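Local coordinates for alpha-galactosidase (Thermus thermophilus, PDB 6LCJ), which probably hydrolyses terminal alpha-galactosyl residues of galactosides as a glycosidase, and assembles as a hexamer, at residues R260-G265 with A309-A314. Sequence-based numbering, arbitrary orientation.
Sequences RPVRAG and AALPGA
Ala264 and Leu311 come closest, with their CA atoms 7.9 Å apart, where strand 263-267 passes a type VIa beta turn and no hydrogen bond links the two. The strand belongs to a small antiparallel sheet in the excursion between barrel strands 229-234 and 298-303, and residues 309-314 lie in the loop between strand 298-303 and helix 317-331, so the contact joins two neighbouring excursions of the TIM-barrel domain of this family 36 glycoside hydrolase. Leu311 does the reaching, its chain being long enough to carry a methyl across that separation. Its CG stands anti to the carbonyl carbon, chi1 -72°, which extends the branch toward the strand, and a single methyl, CD1, makes every contact. That methyl lies 3.9 Å from Ala264 CB and 4.4 Å from Val262 CG1, so the methyl of alanine and one branch of the beta-branched, partly exposed valine receive it together. Alanine suits its buried position because a single methyl fits between Leu272 and Leu311 CD1. Tyr307 OH is hydrogen-bonded to Ala264 O. The CB of Arg263 points away from the loop. Leu311 and Pro312 hold the central positions of the turn, closed by a hydrogen bond of 3.0 Å from Gly313 N to Ala310 O; proline readily accepts the cis peptide between them. Glycine fits at 313 because its phi of 136° would press a CB against the preceding carbonyl. Arg319 binds the carbonyl of Leu311, tying the loop to helix 317-331. On the strand side the backbone is touched as well: Leu311 CD1 sits 4.1 Å from Arg263 O.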
loop_
_atom_site.group_PDB
_atom_site.type_symbol
_atom_site.label_atom_id
_atom_site.label_comp_id
_atom_site.label_asym_id
_atom_site.label_seq_id
_atom_site.Cartn_x
_atom_site.Cartn_y
_atom_site.Cartn_z
ATOM N N ARG E 260 -18.151 16.700 -15.216
ATOM C CA ARG E 260 -17.250 16.065 -16.177
ATOM C C ARG E 260 -18.030 15.169 -17.139
ATOM O O ARG E 260 -19.020 14.542 -16.744
ATOM C CB ARG E 260 -16.189 15.242 -15.466
ATOM C CG ARG E 260 -15.490 15.984 -14.360
ATOM C CD ARG E 260 -14.752 15.033 -13.438
ATOM N NE ARG E 260 -15.697 14.197 -12.709
ATOM C CZ ARG E 260 -15.624 13.950 -11.405
ATOM N NH1 ARG E 260 -14.640 14.483 -10.681
ATOM N NH2 ARG E 260 -16.541 13.174 -10.825
ATOM N N PRO E 261 -17.614 15.111 -18.402
ATOM C CA PRO E 261 -18.276 14.219 -19.362
ATOM C C PRO E 261 -18.196 12.765 -18.926
ATOM O O PRO E 261 -17.147 12.281 -18.504
ATOM C CB PRO E 261 -17.492 14.454 -20.658
ATOM C CG PRO E 261 -16.927 15.836 -20.500
ATOM C CD PRO E 261 -16.586 15.945 -19.044
ATOM N N VAL E 262 -19.329 12.074 -19.016
ATOM C CA VAL E 262 -19.366 10.646 -18.748
ATOM C C VAL E 262 -18.635 9.895 -19.856
ATOM O O VAL E 262 -18.823 10.167 -21.048
ATOM C CB VAL E 262 -20.826 10.193 -18.613
ATOM C CG1 VAL E 262 -20.940 8.671 -18.540
ATOM C CG2 VAL E 262 -21.437 10.854 -17.393
ATOM N N ARG E 263 -17.775 8.961 -19.470
ATOM C CA ARG E 263 -17.036 8.177 -20.453
ATOM C C ARG E 263 -17.955 7.126 -21.068
ATOM O O ARG E 263 -18.703 6.443 -20.356
ATOM C CB ARG E 263 -15.818 7.536 -19.794
ATOM C CG ARG E 263 -15.097 8.521 -18.876
ATOM C CD ARG E 263 -13.603 8.414 -18.972
ATOM N NE ARG E 263 -13.084 9.080 -20.165
ATOM C CZ ARG E 263 -12.054 9.922 -20.162
ATOM N NH1 ARG E 263 -11.439 10.209 -19.018
ATOM N NH2 ARG E 263 -11.642 10.477 -21.301
ATOM N N ALA E 264 -17.946 7.036 -22.395
ATOM C CA ALA E 264 -18.782 6.061 -23.088
ATOM C C ALA E 264 -17.958 4.979 -23.780
ATOM O O ALA E 264 -18.489 4.241 -24.608
ATOM C CB ALA E 264 -19.700 6.756 -24.095
ATOM N N GLY E 265 -16.678 4.867 -23.457
ATOM C CA GLY E 265 -15.846 3.821 -24.010
ATOM C C GLY E 265 -14.692 4.282 -24.874
ATOM O O GLY E 265 -14.295 5.449 -24.844
ATOM N N ALA E 309 -27.115 6.210 -24.963
ATOM C CA ALA E 309 -28.296 6.942 -24.535
ATOM C C ALA E 309 -28.829 6.486 -23.180
ATOM O O ALA E 309 -29.734 7.138 -22.633
ATOM C CB ALA E 309 -29.392 6.809 -25.589
ATOM N N ALA E 310 -28.309 5.387 -22.626
ATOM C CA ALA E 310 -28.835 4.823 -21.387
ATOM C C ALA E 310 -27.795 4.789 -20.275
ATOM O O ALA E 310 -28.041 4.186 -19.226
ATOM C CB ALA E 310 -29.400 3.422 -21.631
ATOM N N LEU E 311 -26.654 5.432 -20.454
ATOM C CA LEU E 311 -25.694 5.487 -19.368
ATOM C C LEU E 311 -26.316 6.188 -18.154
ATOM O O LEU E 311 -27.176 7.065 -18.297
ATOM C CB LEU E 311 -24.419 6.190 -19.834
ATOM C CG LEU E 311 -23.648 5.260 -20.790
ATOM C CD1 LEU E 311 -22.599 6.008 -21.607
ATOM C CD2 LEU E 311 -23.024 4.050 -20.055
ATOM N N PRO E 312 -25.920 5.804 -16.933
ATOM C CA PRO E 312 -24.849 4.869 -16.581
ATOM C C PRO E 312 -25.289 3.431 -16.396
ATOM O O PRO E 312 -24.604 2.693 -15.713
ATOM C CB PRO E 312 -24.341 5.432 -15.244
ATOM C CG PRO E 312 -25.520 6.197 -14.657
ATOM C CD PRO E 312 -26.597 6.307 -15.724
ATOM N N GLY E 313 -26.400 3.021 -16.984
ATOM C CA GLY E 313 -26.824 1.647 -16.831
ATOM C C GLY E 313 -28.301 1.574 -16.560
ATOM O O GLY E 313 -29.066 2.375 -17.114
ATOM N N ALA E 314 -28.713 0.640 -15.691
ATOM C CA ALA E 314 -30.131 0.470 -15.381
ATOM C C ALA E 314 -30.802 1.794 -15.038
ATOM O O ALA E 314 -31.978 1.994 -15.364
ATOM C CB ALA E 314 -30.309 -0.520 -14.227
#